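Local structure of mevalonate 3-kinase (Thermoplasma acidophilum, 4RKS) at residues Ile33-Leu37 and Tyr291-Gly295; Val36-Gly40 and Leu50-Ala54; Phe166-Ile171 and Thr181-Leu185; Asn213-Leu219 and Ile260-Val266. The protein phosphorylates the 3-hydroxyl of (R)-mevalonate with ATP, giving mevalonate 3-phosphate in the alternative mevalonate pathway of Thermoplasmatales acidophiles. All blocks are in the same frame, centred on the assembly; numbering follows the deposited sequence.

Interaction 1 of 4, residues Ile33-Leu37 and Tyr291-Gly295. With MEV ((R)-mevalonate), chain C.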
loop_
_atom_site.group_PDB
_atom_site.type_symbol
_atom_site.label_atom_id
_atom_site.label_comp_id
_atom_site.label_asym_id
_atom_site.label_seq_id
_atom_site.Cartn_x
_atom_site.Cartn_y
_atom_site.Cartn_z
ATOM N N ILE A 33 3.232 1.694 -1.753
ATOM C CA ILE A 33 3.284 2.050 -3.172
ATOM C C ILE A 33 3.363 0.768 -3.992
ATOM O O ILE A 33 4.213 -0.093 -3.726
ATOM C CB ILE A 33 4.513 2.937 -3.492
ATOM C CG1 ILE A 33 4.390 4.296 -2.804
ATOM C CG2 ILE A 33 4.683 3.111 -5.012
ATOM C CD1 ILE A 33 5.712 5.061 -2.690
ATOM N N GLY A 34 2.483 0.623 -4.975
ATOM C CA GLY A 34 2.554 -0.515 -5.880
ATOM C C GLY A 34 3.802 -0.512 -6.764
ATOM O O GLY A 34 4.241 0.532 -7.230
ATOM N N VAL A 35 4.372 -1.691 -6.993
ATOM C CA VAL A 35 5.528 -1.863 -7.884
ATOM C C VAL A 35 5.145 -2.691 -9.122
ATOM O O VAL A 35 5.551 -2.386 -10.253
ATOM C CB VAL A 35 6.718 -2.519 -7.123
ATOM C CG1 VAL A 35 7.754 -3.081 -8.086
ATOM C CG2 VAL A 35 7.358 -1.505 -6.168
ATOM N N VAL A 36 4.376 -3.749 -8.903
ATOM C CA VAL A 36 3.591 -4.373 -9.979
ATOM C C VAL A 36 2.154 -4.080 -9.597
ATOM O O VAL A 36 1.686 -4.498 -8.529
ATOM C CB VAL A 36 3.852 -5.893 -10.125
ATOM C CG1 VAL A 36 2.908 -6.527 -11.180
ATOM C CG2 VAL A 36 5.314 -6.139 -10.518
ATOM N N LEU A 37 1.476 -3.321 -10.448
ATOM C CA LEU A 37 0.290 -2.589 -10.046
ATOM C C LEU A 37 -0.961 -3.436 -10.124
ATOM O O LEU A 37 -1.207 -4.082 -11.141
ATOM C CB LEU A 37 0.139 -1.334 -10.917
ATOM C CG LEU A 37 1.307 -0.358 -10.780
ATOM C CD1 LEU A 37 1.193 0.794 -11.782
ATOM C CD2 LEU A 37 1.357 0.154 -9.355
ATOM N N TYR A 291 10.330 6.264 -12.416
ATOM C CA TYR A 291 9.123 6.741 -11.740
ATOM C C TYR A 291 8.005 5.700 -11.711
ATOM O O TYR A 291 7.973 4.796 -12.529
ATOM C CB TYR A 291 8.595 8.018 -12.404
ATOM C CG TYR A 291 7.836 7.753 -13.678
ATOM C CD1 TYR A 291 8.500 7.688 -14.898
ATOM C CD2 TYR A 291 6.460 7.568 -13.667
ATOM C CE1 TYR A 291 7.816 7.438 -16.062
ATOM C CE2 TYR A 291 5.770 7.316 -14.829
ATOM C CZ TYR A 291 6.450 7.249 -16.022
ATOM O OH TYR A 291 5.762 7.003 -17.181
ATOM N N ILE A 292 7.080 5.881 -10.768
ATOM C CA ILE A 292 5.876 5.060 -10.610
ATOM C C ILE A 292 4.652 5.974 -10.459
ATOM O O ILE A 292 4.737 7.009 -9.803
ATOM C CB ILE A 292 5.980 4.136 -9.367
ATOM C CG1 ILE A 292 7.101 3.109 -9.536
ATOM C CG2 ILE A 292 4.636 3.428 -9.064
ATOM C CD1 ILE A 292 7.470 2.412 -8.242
ATOM N N VAL A 293 3.526 5.601 -11.069
ATOM C CA VAL A 293 2.241 6.240 -10.786
ATOM C C VAL A 293 1.249 5.144 -10.408
ATOM O O VAL A 293 1.082 4.196 -11.167
ATOM C CB VAL A 293 1.695 7.031 -12.007
ATOM C CG1 VAL A 293 0.340 7.653 -11.691
ATOM C CG2 VAL A 293 2.711 8.090 -12.476
ATOM N N THR A 294 0.603 5.251 -9.248
ATOM C CA THR A 294 -0.371 4.227 -8.856
ATOM C C THR A 294 -1.785 4.704 -9.207
ATOM O O THR A 294 -2.089 4.877 -10.374
ATOM C CB THR A 294 -0.255 3.861 -7.344
ATOM O OG1 THR A 294 -0.485 5.022 -6.527
ATOM C CG2 THR A 294 1.138 3.321 -7.042
ATOM N N GLY A 295 -2.645 4.931 -8.220
ATOM C CA GLY A 295 -4.015 5.334 -8.517
ATOM C C GLY A 295 -4.300 6.808 -8.272
ATOM O O GLY A 295 -5.238 7.365 -8.821
HETATM C C8 MEV C . -4.157 -1.082 -5.169
HETATM O O8 MEV C . -5.320 -1.650 -4.597
HETATM C C2 MEV C . -4.585 -0.229 -6.343
HETATM C C3 MEV C . -3.563 0.744 -6.907
HETATM O O7 MEV C . -2.949 1.523 -5.913
HETATM C C4 MEV C . -2.481 0.010 -7.682
HETATM C C5 MEV C . -1.364 -0.526 -6.806
HETATM O O3 MEV C . -0.816 0.192 -5.917
HETATM O O4 MEV C . -0.995 -1.715 -6.951
HETATM C C6 MEV C . -4.315 1.666 -7.841
#
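The mevalonate pocket of this GHMP kinase is walled where Gly34, on strand 24-34, and Leu37, in the loop beyond it, meet Thr294, in the loop after strand 289-292. It illustrates how two distant parts of a chain can shape one ligand surface by van der Waals contact alone. Thr294 contributes CG2, which lies 3.7 Å from Gly34 N and also meets Leu37 CD2 and Ile33 CG2. Its chi1 of 60° sets OG1 between the backbone N and the carbonyl carbon and leaves the methyl anti to that carbon, so that CG2 faces strand 24-34. Ile292 brings its branch methyl CG2 to 4.1 Å from Ile33 CG2, the two side chains slanting past one another. The same methyl covers Gly34 O at 3.5 Å; this oxygen is buried and has no polar partner in the model. Leu37 reaches back with CD1, 3.5 Å from Val293 O, a carbonyl that is also hydrogen-bonded to His258. The backbone of Leu37 is held in turn by Asp253 at N and Arg223 at O. Val35 and Val36 both face Ala54 in a classic beta bulge, and at Val35 the chain turns a corner. Leu37 CD2 lies against the carboxylate end of mevalonate, 3.8 Å from its C5. Arg163 and Leu38 hydrogen-bond the ligand from outside this pair. Glycine is what fits at position 34, for a CB would run into the carboxylate: Gly34 CA already stands 3.4 Å from mevalonate O3.

Interaction 2 of 4, residues Val36-Gly40 and Leu50-Ala54; sequences VLLGG and LHTSA. With MEV ((R)-mevalonate), chain C.
An imidazole that takes a backbone N-H well off its own plane is the oddity here: Gly39 N donates to His51 NE2 over 3.3 Å, nearly straight at hydrogen (170°), yet comes in 35° out of the ring plane. The other ring nitrogen donates, ND1 reaching Thr52 O at 2.8 Å, which helps to fix the turn of the imidazole. A water joins NE2 to Leu37 O, and that oxygen also lies at the ring edge, near CE1. Leu38 closes one face by a CH-pi contact, its CD1 4.1 Å from the ring centroid; CG anti to the backbone N (chi1 178°) turns the leucine this way. The segments are tied at both ends. Leu50 N bonds to Gly40 O at 2.9 Å, where the backbone angles of Gly40 call for glycine and a CB would strike Leu50 CD1. Val36 and Ala54 form an antiparallel hydrogen-bonded pair, with Ala54 N to Val36 O at 3.0 Å on a lone pair and Val36 N to Ala54 O at 3.1 Å. Held so, the loop presents Leu38 N to mevalonate O4 at 2.8 Å: a backbone N-H serving a carboxylate in the substrate site.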
loop_
_atom_site.group_PDB
_atom_site.type_symbol
_atom_site.label_atom_id
_atom_site.label_comp_id
_atom_site.label_asym_id
_atom_site.label_seq_id
_atom_site.Cartn_x
_atom_site.Cartn_y
_atom_site.Cartn_z
ATOM N N VAL A 36 4.376 -3.749 -8.903
ATOM C CA VAL A 36 3.591 -4.373 -9.979
ATOM C C VAL A 36 2.154 -4.080 -9.597
ATOM O O VAL A 36 1.686 -4.498 -8.529
ATOM C CB VAL A 36 3.852 -5.893 -10.125
ATOM C CG1 VAL A 36 2.908 -6.527 -11.180
ATOM C CG2 VAL A 36 5.314 -6.139 -10.518
ATOM N N LEU A 37 1.476 -3.321 -10.448
ATOM C CA LEU A 37 0.290 -2.589 -10.046
ATOM C C LEU A 37 -0.961 -3.436 -10.124
ATOM O O LEU A 37 -1.207 -4.082 -11.141
ATOM C CB LEU A 37 0.139 -1.334 -10.917
ATOM C CG LEU A 37 1.307 -0.358 -10.780
ATOM C CD1 LEU A 37 1.193 0.794 -11.782
ATOM C CD2 LEU A 37 1.357 0.154 -9.355
ATOM N N LEU A 38 -1.766 -3.405 -9.060
ATOM C CA LEU A 38 -2.986 -4.205 -9.021
ATOM C C LEU A 38 -4.189 -3.530 -9.684
ATOM O O LEU A 38 -4.499 -2.373 -9.414
ATOM C CB LEU A 38 -3.348 -4.550 -7.577
ATOM C CG LEU A 38 -4.640 -5.354 -7.448
ATOM C CD1 LEU A 38 -4.432 -6.745 -8.029
ATOM C CD2 LEU A 38 -5.056 -5.425 -5.985
ATOM N N GLY A 39 -4.868 -4.276 -10.547
ATOM C CA GLY A 39 -6.147 -3.857 -11.068
ATOM C C GLY A 39 -7.069 -5.048 -11.138
ATOM O O GLY A 39 -6.807 -6.001 -11.885
ATOM N N GLY A 40 -8.151 -5.003 -10.363
ATOM C CA GLY A 40 -9.139 -6.065 -10.391
ATOM C C GLY A 40 -9.244 -6.801 -9.073
ATOM O O GLY A 40 -8.247 -7.264 -8.516
ATOM N N LEU A 50 -7.409 -10.021 -8.231
ATOM C CA LEU A 50 -7.618 -10.911 -9.376
ATOM C C LEU A 50 -6.315 -11.471 -9.929
ATOM O O LEU A 50 -6.309 -12.506 -10.591
ATOM C CB LEU A 50 -8.373 -10.187 -10.487
ATOM C CG LEU A 50 -9.891 -10.184 -10.340
ATOM C CD1 LEU A 50 -10.538 -9.463 -11.504
ATOM C CD2 LEU A 50 -10.425 -11.609 -10.220
ATOM N N HIS A 51 -5.204 -10.789 -9.665
ATOM C CA HIS A 51 -3.936 -11.230 -10.222
ATOM C C HIS A 51 -2.759 -10.854 -9.328
ATOM O O HIS A 51 -2.925 -10.144 -8.333
ATOM C CB HIS A 51 -3.747 -10.651 -11.630
ATOM C CG HIS A 51 -3.521 -9.166 -11.666
ATOM N ND1 HIS A 51 -2.309 -8.587 -11.347
ATOM C CD2 HIS A 51 -4.342 -8.145 -12.022
ATOM C CE1 HIS A 51 -2.395 -7.275 -11.494
ATOM N NE2 HIS A 51 -3.619 -6.979 -11.897
ATOM N N THR A 52 -1.574 -11.339 -9.686
ATOM C CA THR A 52 -0.365 -11.115 -8.880
ATOM C C THR A 52 0.107 -9.652 -8.926
ATOM O O THR A 52 0.077 -9.026 -9.977
ATOM C CB THR A 52 0.774 -12.040 -9.352
ATOM O OG1 THR A 52 0.400 -13.402 -9.111
ATOM C CG2 THR A 52 2.088 -11.738 -8.633
ATOM N N SER A 53 0.512 -9.110 -7.780
ATOM C CA SER A 53 1.018 -7.739 -7.712
ATOM C C SER A 53 2.229 -7.686 -6.794
ATOM O O SER A 53 2.564 -8.676 -6.158
ATOM C CB SER A 53 -0.069 -6.777 -7.222
ATOM O OG SER A 53 -0.620 -7.214 -5.989
ATOM N N ALA A 54 2.887 -6.529 -6.742
ATOM C CA ALA A 54 4.024 -6.323 -5.851
ATOM C C ALA A 54 4.032 -4.888 -5.306
ATOM O O ALA A 54 3.461 -3.978 -5.905
ATOM C CB ALA A 54 5.354 -6.632 -6.583
HETATM C C8 MEV C . -4.157 -1.082 -5.169
HETATM O O8 MEV C . -5.320 -1.650 -4.597
HETATM C C2 MEV C . -4.585 -0.229 -6.343
HETATM C C3 MEV C . -3.563 0.744 -6.907
HETATM O O7 MEV C . -2.949 1.523 -5.913
HETATM C C4 MEV C . -2.481 0.010 -7.682
HETATM C C5 MEV C . -1.364 -0.526 -6.806
HETATM O O3 MEV C . -0.816 0.192 -5.917
HETATM O O4 MEV C . -0.995 -1.715 -6.951
HETATM C C6 MEV C . -4.315 1.666 -7.841
HETATM O O HOH W 1 -2.919 -4.500 -13.462
#

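Interaction 3 of 4, residues Phe166-Ile171 and Thr181-Leu185; sequences FGGLTI and TEKIL
Leu169 O takes two backbone donors, Ile184 N at 2.9 Å and, weakly, Leu185 N at 3.4 Å, and so marks a classic beta bulge in the antiparallel hairpin of strands 169-174 and 179-185. Beyond it the pairing becomes regular: Ile171 and Glu182 exchange two bonds, the shorter running from Glu182 N to Ile171 O (2.8 Å), nearly along the C=O axis. On the other side of the bulge Leu169 N donates to Leu185 O, next to Gly168, where positive phi favours glycine and a CB would hit that same oxygen. In the bulge Ile184 points its CB towards strand 169-174, and its CG1 meets Ile171 CG1 at 3.8 Å, while Leu169 and Leu185 run side by side. Helix 220-238 packs on these aliphatic groups. On the face of Thr170 and Lys183, Phe166 leans in from the end of helix 161-166. Lys183, bent at chi2 and chi3, passes its CG 3.6 Å from Phe166 CB and lays its CD near Phe166 CD1, crossing the phenylalanine at about a right angle. Thr181 sends CG2 to Phe166 CD2 at 3.8 Å and also to Thr170 CB, because that methyl is anti to the backbone N; its OG1 bonds to Thr172 and Glu151. With an alanine in place of Phe166, the Lys183 methylenes and the Thr181 methyl would probably lose their common cover, and His148 its stacking ring. Across the hairpin, then, backbone groups supply the hydrogen bonds and side chains meet mainly carbon to carbon, Glu182 finding its counter-charge outside, in Lys235.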
loop_
_atom_site.group_PDB
_atom_site.type_symbol
_atom_site.label_atom_id
_atom_site.label_comp_id
_atom_site.label_asym_id
_atom_site.label_seq_id
_atom_site.Cartn_x
_atom_site.Cartn_y
_atom_site.Cartn_z
ATOM N N PHE A 166 3.776 -6.920 6.087
ATOM C CA PHE A 166 5.088 -7.558 6.104
ATOM C C PHE A 166 6.244 -6.581 5.888
ATOM O O PHE A 166 7.351 -6.781 6.402
ATOM C CB PHE A 166 5.128 -8.670 5.065
ATOM C CG PHE A 166 4.300 -9.860 5.451
ATOM C CD1 PHE A 166 4.796 -10.803 6.336
ATOM C CD2 PHE A 166 3.026 -10.017 4.953
ATOM C CE1 PHE A 166 4.032 -11.900 6.711
ATOM C CE2 PHE A 166 2.247 -11.121 5.321
ATOM C CZ PHE A 166 2.757 -12.057 6.199
ATOM N N GLY A 167 5.983 -5.518 5.157
ATOM C CA GLY A 167 6.971 -4.461 5.026
ATOM C C GLY A 167 7.953 -4.682 3.898
ATOM O O GLY A 167 7.905 -5.693 3.208
ATOM N N GLY A 168 8.869 -3.736 3.713
ATOM C CA GLY A 168 9.842 -3.848 2.638
ATOM C C GLY A 168 9.227 -4.032 1.260
ATOM O O GLY A 168 8.166 -3.474 0.944
ATOM N N LEU A 169 9.911 -4.800 0.420
ATOM C CA LEU A 169 9.386 -5.148 -0.890
ATOM C C LEU A 169 8.703 -6.497 -0.785
ATOM O O LEU A 169 9.300 -7.446 -0.292
ATOM C CB LEU A 169 10.493 -5.211 -1.940
ATOM C CG LEU A 169 10.140 -5.758 -3.319
ATOM C CD1 LEU A 169 9.129 -4.849 -4.004
ATOM C CD2 LEU A 169 11.419 -5.923 -4.177
ATOM N N THR A 170 7.455 -6.567 -1.239
ATOM C CA THR A 170 6.703 -7.808 -1.198
ATOM C C THR A 170 6.131 -8.123 -2.565
ATOM O O THR A 170 6.017 -7.237 -3.429
ATOM C CB THR A 170 5.540 -7.747 -0.190
ATOM O OG1 THR A 170 4.693 -6.640 -0.520
ATOM C CG2 THR A 170 6.067 -7.620 1.252
ATOM N N ILE A 171 5.808 -9.396 -2.754
ATOM C CA ILE A 171 5.007 -9.848 -3.868
ATOM C C ILE A 171 3.775 -10.526 -3.290
ATOM O O ILE A 171 3.879 -11.306 -2.349
ATOM C CB ILE A 171 5.767 -10.835 -4.783
ATOM C CG1 ILE A 171 6.845 -10.118 -5.590
ATOM C CG2 ILE A 171 4.798 -11.578 -5.708
ATOM C CD1 ILE A 171 7.779 -11.068 -6.267
ATOM N N THR A 181 1.170 -13.343 0.338
ATOM C CA THR A 181 2.179 -12.276 0.296
ATOM C C THR A 181 3.521 -12.777 0.842
ATOM O O THR A 181 3.592 -13.344 1.927
ATOM C CB THR A 181 1.744 -11.034 1.086
ATOM O OG1 THR A 181 0.587 -10.451 0.473
ATOM C CG2 THR A 181 2.876 -9.988 1.135
ATOM N N GLU A 182 4.575 -12.549 0.073
ATOM C CA GLU A 182 5.915 -13.006 0.413
ATOM C C GLU A 182 6.877 -11.812 0.512
ATOM O O GLU A 182 6.859 -10.929 -0.350
ATOM C CB GLU A 182 6.401 -14.011 -0.655
ATOM C CG GLU A 182 7.898 -14.290 -0.655
ATOM C CD GLU A 182 8.361 -15.205 -1.802
ATOM O OE1 GLU A 182 7.637 -15.371 -2.817
ATOM O OE2 GLU A 182 9.478 -15.750 -1.679
ATOM N N LYS A 183 7.718 -11.797 1.546
ATOM C CA LYS A 183 8.752 -10.773 1.685
ATOM C C LYS A 183 9.919 -11.089 0.770
ATOM O O LYS A 183 10.481 -12.178 0.844
ATOM C CB LYS A 183 9.239 -10.684 3.129
ATOM C CG LYS A 183 8.207 -10.137 4.080
ATOM C CD LYS A 183 8.289 -10.816 5.442
ATOM C CE LYS A 183 9.540 -10.401 6.187
ATOM N NZ LYS A 183 9.514 -10.882 7.596
ATOM N N ILE A 184 10.298 -10.126 -0.065
ATOM C CA ILE A 184 11.302 -10.355 -1.103
ATOM C C ILE A 184 12.631 -9.669 -0.792
ATOM O O ILE A 184 13.699 -10.241 -1.018
ATOM C CB ILE A 184 10.771 -9.866 -2.481
ATOM C CG1 ILE A 184 9.490 -10.618 -2.854
ATOM C CG2 ILE A 184 11.789 -10.064 -3.546
ATOM C CD1 ILE A 184 9.677 -12.122 -3.008
ATOM N N LEU A 185 12.558 -8.443 -0.269
ATOM C CA LEU A 185 13.730 -7.708 0.206
ATOM C C LEU A 185 13.368 -6.883 1.449
ATOM O O LEU A 185 12.243 -6.363 1.563
ATOM C CB LEU A 185 14.290 -6.778 -0.881
ATOM C CG LEU A 185 15.055 -7.340 -2.087
ATOM C CD1 LEU A 185 15.344 -6.194 -3.081
ATOM C CD2 LEU A 185 16.358 -8.029 -1.650
#

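Interaction 4 of 4, residues Asn213-Leu219 and Ile260-Val266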
loop_
_atom_site.group_PDB
_atom_site.type_symbol
_atom_site.label_atom_id
_atom_site.label_comp_id
_atom_site.label_asym_id
_atom_site.label_seq_id
_atom_site.Cartn_x
_atom_site.Cartn_y
_atom_site.Cartn_z
ATOM N N ASN A 213 -13.312 -0.690 -13.684
ATOM C CA ASN A 213 -13.176 -0.488 -15.134
ATOM C C ASN A 213 -12.057 -1.291 -15.803
ATOM O O ASN A 213 -12.210 -1.721 -16.944
ATOM C CB ASN A 213 -12.987 0.993 -15.435
ATOM C CG ASN A 213 -14.271 1.771 -15.289
ATOM O OD1 ASN A 213 -14.938 2.086 -16.275
ATOM N ND2 ASN A 213 -14.639 2.062 -14.058
ATOM N N ILE A 214 -10.943 -1.513 -15.102
ATOM C CA ILE A 214 -9.806 -2.177 -15.730
ATOM C C ILE A 214 -10.167 -3.563 -16.266
ATOM O O ILE A 214 -9.655 -3.985 -17.298
ATOM C CB ILE A 214 -8.597 -2.312 -14.775
ATOM C CG1 ILE A 214 -7.323 -2.477 -15.604
ATOM C CG2 ILE A 214 -8.780 -3.497 -13.773
ATOM C CD1 ILE A 214 -6.107 -2.857 -14.807
ATOM N N VAL A 215 -11.075 -4.257 -15.592
ATOM C CA VAL A 215 -11.438 -5.610 -16.005
ATOM C C VAL A 215 -12.283 -5.589 -17.291
ATOM O O VAL A 215 -12.481 -6.615 -17.942
ATOM C CB VAL A 215 -12.194 -6.350 -14.866
ATOM C CG1 VAL A 215 -12.357 -7.827 -15.191
ATOM C CG2 VAL A 215 -11.429 -6.203 -13.543
ATOM N N ARG A 216 -12.764 -4.418 -17.681
ATOM C CA ARG A 216 -13.543 -4.341 -18.919
ATOM C C ARG A 216 -12.669 -4.397 -20.181
ATOM O O ARG A 216 -13.168 -4.677 -21.279
ATOM C CB ARG A 216 -14.394 -3.072 -18.923
ATOM C CG ARG A 216 -15.515 -3.105 -17.903
ATOM C CD ARG A 216 -16.153 -1.748 -17.723
ATOM N NE ARG A 216 -17.245 -1.832 -16.764
ATOM C CZ ARG A 216 -17.837 -0.784 -16.215
ATOM N NH1 ARG A 216 -17.441 0.442 -16.524
ATOM N NH2 ARG A 216 -18.827 -0.965 -15.356
ATOM N N SER A 217 -11.373 -4.137 -20.019
ATOM C CA SER A 217 -10.436 -4.083 -21.146
ATOM C C SER A 217 -10.145 -5.447 -21.791
ATOM O O SER A 217 -9.957 -6.451 -21.107
ATOM C CB SER A 217 -9.117 -3.445 -20.695
ATOM O OG SER A 217 -8.163 -3.458 -21.742
ATOM N N ASP A 218 -10.098 -5.454 -23.122
ATOM C CA ASP A 218 -9.751 -6.641 -23.898
ATOM C C ASP A 218 -8.310 -7.091 -23.652
ATOM O O ASP A 218 -7.958 -8.243 -23.886
ATOM C CB ASP A 218 -9.954 -6.364 -25.387
ATOM C CG ASP A 218 -11.188 -5.520 -25.652
ATOM O OD1 ASP A 218 -12.206 -5.731 -24.960
ATOM O OD2 ASP A 218 -11.138 -4.641 -26.538
ATOM N N LEU A 219 -7.475 -6.169 -23.196
ATOM C CA LEU A 219 -6.098 -6.501 -22.858
ATOM C C LEU A 219 -5.973 -7.039 -21.431
ATOM O O LEU A 219 -4.882 -7.427 -21.012
ATOM C CB LEU A 219 -5.207 -5.272 -23.024
ATOM C CG LEU A 219 -5.296 -4.589 -24.377
ATOM C CD1 LEU A 219 -4.808 -3.159 -24.255
ATOM C CD2 LEU A 219 -4.473 -5.361 -25.383
ATOM N N ILE A 260 -3.553 0.731 -20.299
ATOM C CA ILE A 260 -4.779 -0.071 -20.256
ATOM C C ILE A 260 -5.947 0.727 -19.656
ATOM O O ILE A 260 -7.041 0.737 -20.213
ATOM C CB ILE A 260 -4.574 -1.380 -19.471
ATOM C CG1 ILE A 260 -3.564 -2.259 -20.203
ATOM C CG2 ILE A 260 -5.897 -2.119 -19.299
ATOM C CD1 ILE A 260 -3.192 -3.515 -19.475
ATOM N N LEU A 261 -5.705 1.424 -18.551
ATOM C CA LEU A 261 -6.739 2.247 -17.927
ATOM C C LEU A 261 -7.284 3.340 -18.861
ATOM O O LEU A 261 -8.496 3.524 -18.951
ATOM C CB LEU A 261 -6.211 2.876 -16.630
ATOM C CG LEU A 261 -6.081 1.890 -15.463
ATOM C CD1 LEU A 261 -5.488 2.542 -14.215
ATOM C CD2 LEU A 261 -7.416 1.252 -15.136
ATOM N N ARG A 262 -6.399 4.055 -19.554
ATOM C CA ARG A 262 -6.822 5.127 -20.459
ATOM C C ARG A 262 -7.775 4.610 -21.530
ATOM O O ARG A 262 -8.723 5.295 -21.903
ATOM C CB ARG A 262 -5.610 5.806 -21.120
ATOM C CG ARG A 262 -4.882 6.804 -20.208
ATOM C CD ARG A 262 -3.834 7.636 -20.973
ATOM N NE ARG A 262 -2.840 6.795 -21.645
ATOM C CZ ARG A 262 -1.682 6.420 -21.109
ATOM N NH1 ARG A 262 -1.353 6.806 -19.877
ATOM N NH2 ARG A 262 -0.854 5.652 -21.802
ATOM N N GLY A 263 -7.532 3.395 -22.007
ATOM C CA GLY A 263 -8.416 2.754 -22.959
ATOM C C GLY A 263 -9.771 2.354 -22.395
ATOM O O GLY A 263 -10.653 1.954 -23.147
ATOM N N VAL A 264 -9.938 2.438 -21.076
ATOM C CA VAL A 264 -11.248 2.209 -20.460
ATOM C C VAL A 264 -11.752 3.512 -19.803
ATOM O O VAL A 264 -12.683 3.515 -18.996
ATOM C CB VAL A 264 -11.194 1.044 -19.440
ATOM C CG1 VAL A 264 -12.585 0.615 -19.033
ATOM C CG2 VAL A 264 -10.512 -0.147 -20.059
ATOM N N GLY A 265 -11.128 4.627 -20.168
ATOM C CA GLY A 265 -11.607 5.939 -19.770
ATOM C C GLY A 265 -11.207 6.375 -18.378
ATOM O O GLY A 265 -11.844 7.245 -17.790
ATOM N N VAL A 266 -10.147 5.769 -17.848
ATOM C CA VAL A 266 -9.593 6.173 -16.559
ATOM C C VAL A 266 -8.216 6.816 -16.748
ATOM O O VAL A 266 -7.232 6.118 -16.996
ATOM C CB VAL A 266 -9.483 4.971 -15.600
ATOM C CG1 VAL A 266 -8.858 5.393 -14.274
ATOM C CG2 VAL A 266 -10.852 4.358 -15.382
HETATM O O HOH W 2 -7.758 -0.992 -22.188
#
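The last part of helix 207-214, with Asn213 and Ile214, lies beside the last part of helix 243-262 and the turn that follows, with Leu261 and Val264; the second helix finishes in a Schellman motif. Gly265, with positive phi, is its C-prime residue: Val266 N returns to Leu261 O at 3.0 Å, and Gly265 N bonds to Arg262 O. Leu261 O also accepts from Val264 N, the two donors arriving from opposite faces of the carbonyl plane. The 213-219 segment runs on through a type I turn, Ile214 to Ser217. Between these two endings Val264 is the wedge. Its CG1, anti to the backbone N (chi1 -168°), presses on Asn213 O at 3.2 Å and on Asn213 CB, while CG2 lies 3.6 Å from Ser217 CB. Deeper in, Ile214 CG1 meets Leu261 CD2 at 3.8 Å and Ile260 CG2 at 4.0 Å, the aliphatic chains slanting across one another. Ser217 OG accepts from Leu219 N at 3.2 Å, a cap on the turn leading into the following helix. Were Ser217 an alanine, Leu219 N would probably lose its capping acceptor. A water very close to Ser217 OG donates to Ile260 O at 2.7 Å.

In the fold
Interactions 1 and 2 share Val36 and Leu37 and lie with centres 10 Å apart, each touching mevalonate: the first packs apolar groups beside it, the second bonds its carboxylate. Val35 N and Ala54 O, 2.7 Å apart, probably add a hydrogen bond between them. Interaction 3 continues the sheet on the other side of strand 53-59, with Ala54 CB 3.3 Å from Thr170 O. Interaction 4 lies on another flank of interaction 2, where Ile214 CG2 rests 3.5 Å from Gly39 C and so brings helix 207-214 against the substrate loop. Interactions 3 and 4 do not meet, their nearest atoms being about 17 Å apart; the 36-40/50-54 pair touches both.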